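Local coordinates for protein reducing-end xylose-releasing exo-oligoxylanase Rex8A (Paenibacillus barcinonensis, PDB 6SUD) that hydrolyses xylooligosaccharides, linear or branched, releasing xylose from their reducing ends, as a family 8 glycosidase of xylan breakdown, at residues R268-V273 with A330-A335; H321-L326 with C364-T369. The protein carries 1 engineered substitution. All coordinates share one frame; numbering follows the deposited sequence.

Interaction 1: residues R268-V273 with A330-A335; sequences RVAANV and AMASLA. With XYP (beta-D-xylopyranose), chain K.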
loop_
_atom_site.group_PDB
_atom_site.type_symbol
_atom_site.label_atom_id
_atom_site.label_comp_id
_atom_site.label_asym_id
_atom_site.label_seq_id
_atom_site.Cartn_x
_atom_site.Cartn_y
_atom_site.Cartn_z
ATOM N N ARG A 268 -3.457 -4.551 -5.408
ATOM C CA ARG A 268 -3.202 -3.175 -4.907
ATOM C C ARG A 268 -3.002 -2.218 -6.085
ATOM O O ARG A 268 -3.217 -1.026 -5.882
ATOM C CB ARG A 268 -2.017 -3.169 -3.943
ATOM C CG ARG A 268 -2.244 -4.068 -2.732
ATOM C CD ARG A 268 -0.956 -4.193 -1.951
ATOM N NE ARG A 268 0.053 -5.022 -2.623
ATOM C CZ ARG A 268 1.153 -5.487 -2.027
ATOM N NH1 ARG A 268 1.419 -5.149 -0.781
ATOM N NH2 ARG A 268 2.002 -6.265 -2.673
ATOM N N VAL A 269 -2.670 -2.704 -7.288
ATOM C CA VAL A 269 -2.466 -1.793 -8.440
ATOM C C VAL A 269 -3.712 -0.929 -8.658
ATOM O O VAL A 269 -3.532 0.285 -8.876
ATOM C CB VAL A 269 -2.129 -2.518 -9.750
ATOM C CG1 VAL A 269 -2.117 -1.506 -10.875
ATOM C CG2 VAL A 269 -0.829 -3.293 -9.634
ATOM N N ALA A 270 -4.907 -1.526 -8.660
ATOM C CA ALA A 270 -6.166 -0.807 -8.969
ATOM C C ALA A 270 -6.376 0.272 -7.914
ATOM O O ALA A 270 -6.871 1.351 -8.274
ATOM C CB ALA A 270 -7.360 -1.728 -8.988
ATOM N N ALA A 271 -6.027 -0.034 -6.671
ATOM C CA ALA A 271 -6.163 0.872 -5.512
ATOM C C ALA A 271 -5.183 2.041 -5.669
ATOM O O ALA A 271 -5.582 3.171 -5.457
ATOM C CB ALA A 271 -5.906 0.130 -4.226
ATOM N N ASN A 272 -3.939 1.742 -6.032
ATOM C CA ASN A 272 -2.809 2.706 -6.113
ATOM C C ASN A 272 -3.043 3.715 -7.238
ATOM O O ASN A 272 -2.813 4.931 -7.039
ATOM C CB ASN A 272 -1.494 1.969 -6.355
ATOM C CG ASN A 272 -0.994 1.200 -5.152
ATOM O OD1 ASN A 272 -1.390 1.477 -4.013
ATOM N ND2 ASN A 272 -0.124 0.230 -5.405
ATOM N N VAL A 273 -3.435 3.214 -8.402
ATOM C CA VAL A 273 -3.760 4.079 -9.572
ATOM C C VAL A 273 -4.949 4.985 -9.229
ATOM O O VAL A 273 -4.901 6.162 -9.549
ATOM C CB VAL A 273 -4.025 3.226 -10.818
ATOM C CG1 VAL A 273 -2.824 2.390 -11.178
ATOM C CG2 VAL A 273 -5.213 2.311 -10.661
ATOM N N ALA A 330 -13.320 -1.901 -5.523
ATOM C CA ALA A 330 -14.207 -0.812 -5.060
ATOM C C ALA A 330 -13.408 0.495 -5.003
ATOM O O ALA A 330 -13.937 1.536 -5.397
ATOM C CB ALA A 330 -14.824 -1.181 -3.736
ATOM N N MET A 331 -12.149 0.435 -4.582
ATOM C CA MET A 331 -11.312 1.651 -4.422
ATOM C C MET A 331 -11.056 2.291 -5.796
ATOM O O MET A 331 -10.858 3.525 -5.837
ATOM C CB MET A 331 -10.000 1.327 -3.710
ATOM C CG MET A 331 -9.183 2.560 -3.376
ATOM S SD MET A 331 -8.126 2.364 -1.948
ATOM C CE MET A 331 -7.094 3.820 -2.134
ATOM N N ALA A 332 -11.136 1.496 -6.874
ATOM C CA ALA A 332 -10.997 1.958 -8.275
ATOM C C ALA A 332 -12.112 2.955 -8.620
ATOM O O ALA A 332 -11.962 3.651 -9.634
ATOM C CB ALA A 332 -11.011 0.794 -9.229
ATOM N N SER A 333 -13.176 3.027 -7.808
ATOM C CA SER A 333 -14.299 3.984 -7.999
ATOM C C SER A 333 -13.852 5.435 -7.765
ATOM O O SER A 333 -14.577 6.341 -8.239
ATOM C CB SER A 333 -15.482 3.611 -7.184
ATOM O OG SER A 333 -16.059 2.412 -7.708
ATOM N N LEU A 334 -12.720 5.681 -7.089
ATOM C CA LEU A 334 -12.145 7.056 -7.041
ATOM C C LEU A 334 -11.858 7.557 -8.464
ATOM O O LEU A 334 -11.878 8.787 -8.649
ATOM C CB LEU A 334 -10.874 7.108 -6.186
ATOM C CG LEU A 334 -11.076 7.110 -4.675
ATOM C CD1 LEU A 334 -9.752 6.917 -3.950
ATOM C CD2 LEU A 334 -11.763 8.376 -4.212
ATOM N N ALA A 335 -11.575 6.670 -9.419
ATOM C CA ALA A 335 -11.155 7.058 -10.790
ATOM C C ALA A 335 -12.181 6.622 -11.840
ATOM O O ALA A 335 -12.369 7.354 -12.815
ATOM C CB ALA A 335 -9.791 6.498 -11.090
HETATM O O1 XYP K . 4.577 -11.559 1.298
HETATM C C1 XYP K . 5.185 -10.257 1.132
HETATM C C2 XYP K . 4.362 -9.299 0.268
HETATM C C3 XYP K . 5.097 -7.987 0.019
HETATM C C4 XYP K . 6.006 -7.683 1.204
HETATM C C5 XYP K . 5.388 -8.266 2.470
HETATM O O2 XYP K . 3.980 -9.905 -0.973
HETATM O O3 XYP K . 4.107 -6.970 -0.210
HETATM O O4 XYP K . 7.287 -8.277 0.976
HETATM O O5 XYP K . 5.329 -9.691 2.435
#

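Interaction 2: residues H321-L326 with C364-T369; sequences HPVGLL and CLYFFT. With XYP (beta-D-xylopyranose), chain J.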
loop_
_atom_site.group_PDB
_atom_site.type_symbol
_atom_site.label_atom_id
_atom_site.label_comp_id
_atom_site.label_asym_id
_atom_site.label_seq_id
_atom_site.Cartn_x
_atom_site.Cartn_y
_atom_site.Cartn_z
ATOM N N HIS A 321 -7.353 -14.161 -0.967
ATOM C CA HIS A 321 -7.848 -12.935 -0.289
ATOM C C HIS A 321 -8.936 -12.277 -1.128
ATOM O O HIS A 321 -8.721 -11.197 -1.661
ATOM C CB HIS A 321 -6.680 -11.978 0.016
ATOM C CG HIS A 321 -5.619 -12.625 0.839
ATOM N ND1 HIS A 321 -5.854 -13.060 2.139
ATOM C CD2 HIS A 321 -4.347 -12.966 0.538
ATOM C CE1 HIS A 321 -4.760 -13.640 2.597
ATOM N NE2 HIS A 321 -3.817 -13.576 1.633
ATOM N N PRO A 322 -10.149 -12.869 -1.234
ATOM C CA PRO A 322 -11.184 -12.312 -2.112
ATOM C C PRO A 322 -11.828 -11.010 -1.613
ATOM O O PRO A 322 -12.293 -10.225 -2.439
ATOM C CB PRO A 322 -12.211 -13.455 -2.174
ATOM C CG PRO A 322 -12.081 -14.109 -0.824
ATOM C CD PRO A 322 -10.586 -14.103 -0.559
ATOM N N VAL A 323 -11.868 -10.803 -0.294
ATOM C CA VAL A 323 -12.350 -9.533 0.320
ATOM C C VAL A 323 -11.345 -8.424 -0.032
ATOM O O VAL A 323 -11.793 -7.323 -0.417
ATOM C CB VAL A 323 -12.603 -9.695 1.831
ATOM C CG1 VAL A 323 -12.845 -8.364 2.547
ATOM C CG2 VAL A 323 -13.778 -10.640 2.052
ATOM N N GLY A 324 -10.044 -8.709 0.038
ATOM C CA GLY A 324 -8.976 -7.795 -0.414
ATOM C C GLY A 324 -9.160 -7.378 -1.865
ATOM O O GLY A 324 -9.123 -6.159 -2.175
ATOM N N LEU A 325 -9.408 -8.346 -2.740
ATOM C CA LEU A 325 -9.668 -8.079 -4.169
ATOM C C LEU A 325 -10.922 -7.200 -4.313
ATOM O O LEU A 325 -10.846 -6.184 -5.024
ATOM C CB LEU A 325 -9.819 -9.399 -4.923
ATOM C CG LEU A 325 -10.186 -9.254 -6.399
ATOM C CD1 LEU A 325 -9.384 -8.165 -7.091
ATOM C CD2 LEU A 325 -9.993 -10.580 -7.109
ATOM N N LEU A 326 -12.044 -7.552 -3.670
ATOM C CA LEU A 326 -13.275 -6.712 -3.731
ATOM C C LEU A 326 -12.932 -5.286 -3.288
ATOM O O LEU A 326 -13.368 -4.344 -3.955
ATOM C CB LEU A 326 -14.386 -7.282 -2.846
ATOM C CG LEU A 326 -15.591 -6.350 -2.704
ATOM C CD1 LEU A 326 -16.246 -6.125 -4.061
ATOM C CD2 LEU A 326 -16.579 -6.871 -1.686
ATOM N N CYS A 364 -6.430 -5.306 5.785
ATOM C CA CYS A 364 -5.565 -4.132 5.476
ATOM C C CYS A 364 -6.137 -3.402 4.250
ATOM O O CYS A 364 -6.418 -2.179 4.346
ATOM C CB CYS A 364 -4.110 -4.537 5.272
ATOM S SG CYS A 364 -3.289 -5.069 6.803
ATOM N N LEU A 365 -6.350 -4.134 3.151
ATOM C CA LEU A 365 -6.857 -3.558 1.876
ATOM C C LEU A 365 -8.263 -2.984 2.112
ATOM O O LEU A 365 -8.529 -1.866 1.611
ATOM C CB LEU A 365 -6.886 -4.642 0.794
ATOM C CG LEU A 365 -5.597 -4.853 -0.002
ATOM C CD1 LEU A 365 -4.368 -4.851 0.887
ATOM C CD2 LEU A 365 -5.678 -6.133 -0.808
ATOM N N TYR A 366 -9.107 -3.706 2.852
ATOM C CA TYR A 366 -10.464 -3.261 3.282
ATOM C C TYR A 366 -10.365 -1.876 3.932
ATOM O O TYR A 366 -11.070 -0.937 3.500
ATOM C CB TYR A 366 -11.088 -4.266 4.256
ATOM C CG TYR A 366 -12.520 -4.020 4.675
ATOM C CD1 TYR A 366 -12.840 -3.121 5.681
ATOM C CD2 TYR A 366 -13.559 -4.720 4.090
ATOM C CE1 TYR A 366 -14.149 -2.910 6.085
ATOM C CE2 TYR A 366 -14.872 -4.528 4.481
ATOM C CZ TYR A 366 -15.172 -3.623 5.485
ATOM O OH TYR A 366 -16.464 -3.435 5.885
ATOM N N PHE A 367 -9.512 -1.724 4.937
ATOM C CA PHE A 367 -9.435 -0.452 5.697
ATOM C C PHE A 367 -9.025 0.706 4.786
ATOM O O PHE A 367 -9.614 1.805 4.887
ATOM C CB PHE A 367 -8.500 -0.543 6.897
ATOM C CG PHE A 367 -8.628 0.688 7.748
ATOM C CD1 PHE A 367 -9.679 0.824 8.631
ATOM C CD2 PHE A 367 -7.760 1.748 7.595
ATOM C CE1 PHE A 367 -9.840 1.978 9.380
ATOM C CE2 PHE A 367 -7.902 2.891 8.368
ATOM C CZ PHE A 367 -8.943 3.001 9.257
ATOM N N PHE A 368 -8.038 0.496 3.916
ATOM C CA PHE A 368 -7.577 1.565 2.998
ATOM C C PHE A 368 -8.718 1.962 2.068
ATOM O O PHE A 368 -8.877 3.172 1.803
ATOM C CB PHE A 368 -6.342 1.152 2.213
ATOM C CG PHE A 368 -5.098 1.042 3.058
ATOM C CD1 PHE A 368 -4.653 2.105 3.835
ATOM C CD2 PHE A 368 -4.335 -0.112 3.021
ATOM C CE1 PHE A 368 -3.489 2.001 4.582
ATOM C CE2 PHE A 368 -3.159 -0.205 3.749
ATOM C CZ PHE A 368 -2.751 0.843 4.541
ATOM N N THR A 369 -9.534 0.999 1.644
ATOM C CA THR A 369 -10.729 1.305 0.814
ATOM C C THR A 369 -11.771 2.076 1.648
ATOM O O THR A 369 -12.409 2.984 1.099
ATOM C CB THR A 369 -11.326 0.056 0.162
ATOM O OG1 THR A 369 -10.315 -0.506 -0.671
ATOM C CG2 THR A 369 -12.544 0.379 -0.677
HETATM O O1 XYP J . -1.250 -13.834 2.073
HETATM C C1 XYP J . -0.722 -12.567 1.659
HETATM C C2 XYP J . 0.363 -12.166 2.656
HETATM C C3 XYP J . 0.883 -10.813 2.255
HETATM C C4 XYP J . 1.470 -10.883 0.863
HETATM C C5 XYP J . 0.452 -11.437 -0.122
HETATM O O2 XYP J . -0.097 -12.084 4.020
HETATM O O3 XYP J . 1.879 -10.394 3.189
HETATM O O4 XYP J . 1.873 -9.551 0.523
HETATM O O5 XYP J . -0.116 -12.671 0.353
#

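Interaction 1: residues R268-V273 with A330-A335
Ala-271 and Met-331 meet where the start of helix 268-280 lies against the end of helix 322-331, which passes here into a 3-10 turn. With chi1 at -173°, CG of Met-331 stands opposite its backbone N, and from there the extended thioether reaches along Ala-271, bringing SD within 3.9 Å of Ala-271 CB. Its methyl goes further, to the backbone: Met-331 CE rests 3.7 Å from Ala-271 O. One residue later on the 330-335 side and one earlier on the 268-273 side, the methyls make a second, lighter touch, with Ala-270 CB 4.4 Å from Ala-332 CB. Here Ala-270 CA is 5.6 Å from Ala-332 CA, a spacing two alanines allow. Ile-293 of helix 285-297 packs on Ala-270, and Ser-290 of the same helix on Ala-332, while Ala-372 of helix 359-373 touches Met-331.

The polar work is done away from this interface, by Arg-268 on the sugar. Its guanidinium presents its edge, in plane, to one xylose (chain K): NH1 donates to O3 of that sugar at 3.3 Å, with an angle of 152°, and NH2 adds a weak bond to the same oxygen. Asp-265 O takes the NE hydrogen and Tyr-74 OH bonds to NH1, which fixes the turn of the flat group. Asp-265 OD1, Glu-70 and Asp-128 also bond this sugar. Van der Waals contact alone joins the two segments, whereas the directional bonds of Arg-268 are spent on the substrate pocket.

Interaction 2: residues H321-L326 with C364-T369
The Tyr-366 ring meets Val-323 obliquely, CG1 of the valine lying 4.0 Å from Tyr-366 CD2, and the imidazole of His-321 turns an edge to a xylose (chain J). These are two helices of the (alpha/alpha)6 barrel of family 8 glycosidases, 322-331 and 359-373, with the sugar off the N-terminal end of the former. A chi1 of -174° swings the tyrosine ring opposite its own backbone N, which brings CD2 to the valine. Phe-348 also meets the Tyr-366 ring, their planes at about 45°, and the phenol OH is bonded to Thr-351 O and Arg-31.

His-321 occupies the N-cap position. NE2 and the anomeric hydroxyl O1 of the xylose are 2.6 Å apart, a short hydrogen bond lying near the ring plane, with an angle of 155°; either partner could be the donor. Asp-362 OD1 bonds ND1 at another corner of the ring, and its OD2 takes the amide hydrogen of Gly-324, so one carboxylate ties the imidazole to the first turn of the helix. Tyr-361 makes an edge-to-face contact with the same ring. Without the imidazole, as with an alanine here, the sugar's O1 would probably lose this partner and Asp-362 OD1 its mate. Holding O1 in this way is consistent with recognition of a reducing end.

Between the helices the closest fit is at Gly-324, whose CA is 5.3 Å from Leu-365 CA. A beta carbon on the glycine would fall 3.1 Å from Leu-365 CD2, a tight approach; as it is, that methyl sits 3.7 Å from Gly-324 O.

Overall arrangement
Helix 322-331 serves both contacts: its first turn packs on 364-369 in interaction 2, while its C-terminal end and the 3-10 turn that follows pack on 268-273 in interaction 1, with centres 11 Å apart. They touch directly, Met-331 CB lying 3.6 Å from Thr-369 OG1, and Arg-268 CG approaches Leu-365 CD1 at 4.3 Å. Each also sends one residue to a different xylose: Arg-268 to the chain K sugar, His-321 to the chain J sugar. Glu-70, the inferred proton donor, bonds both sugars. The side chain of Asp-265, the inferred proton acceptor, is about 9 Å from that of Leu-365 and about 12 Å from that of Ala-271, so the packing in interaction 1 lies further from it.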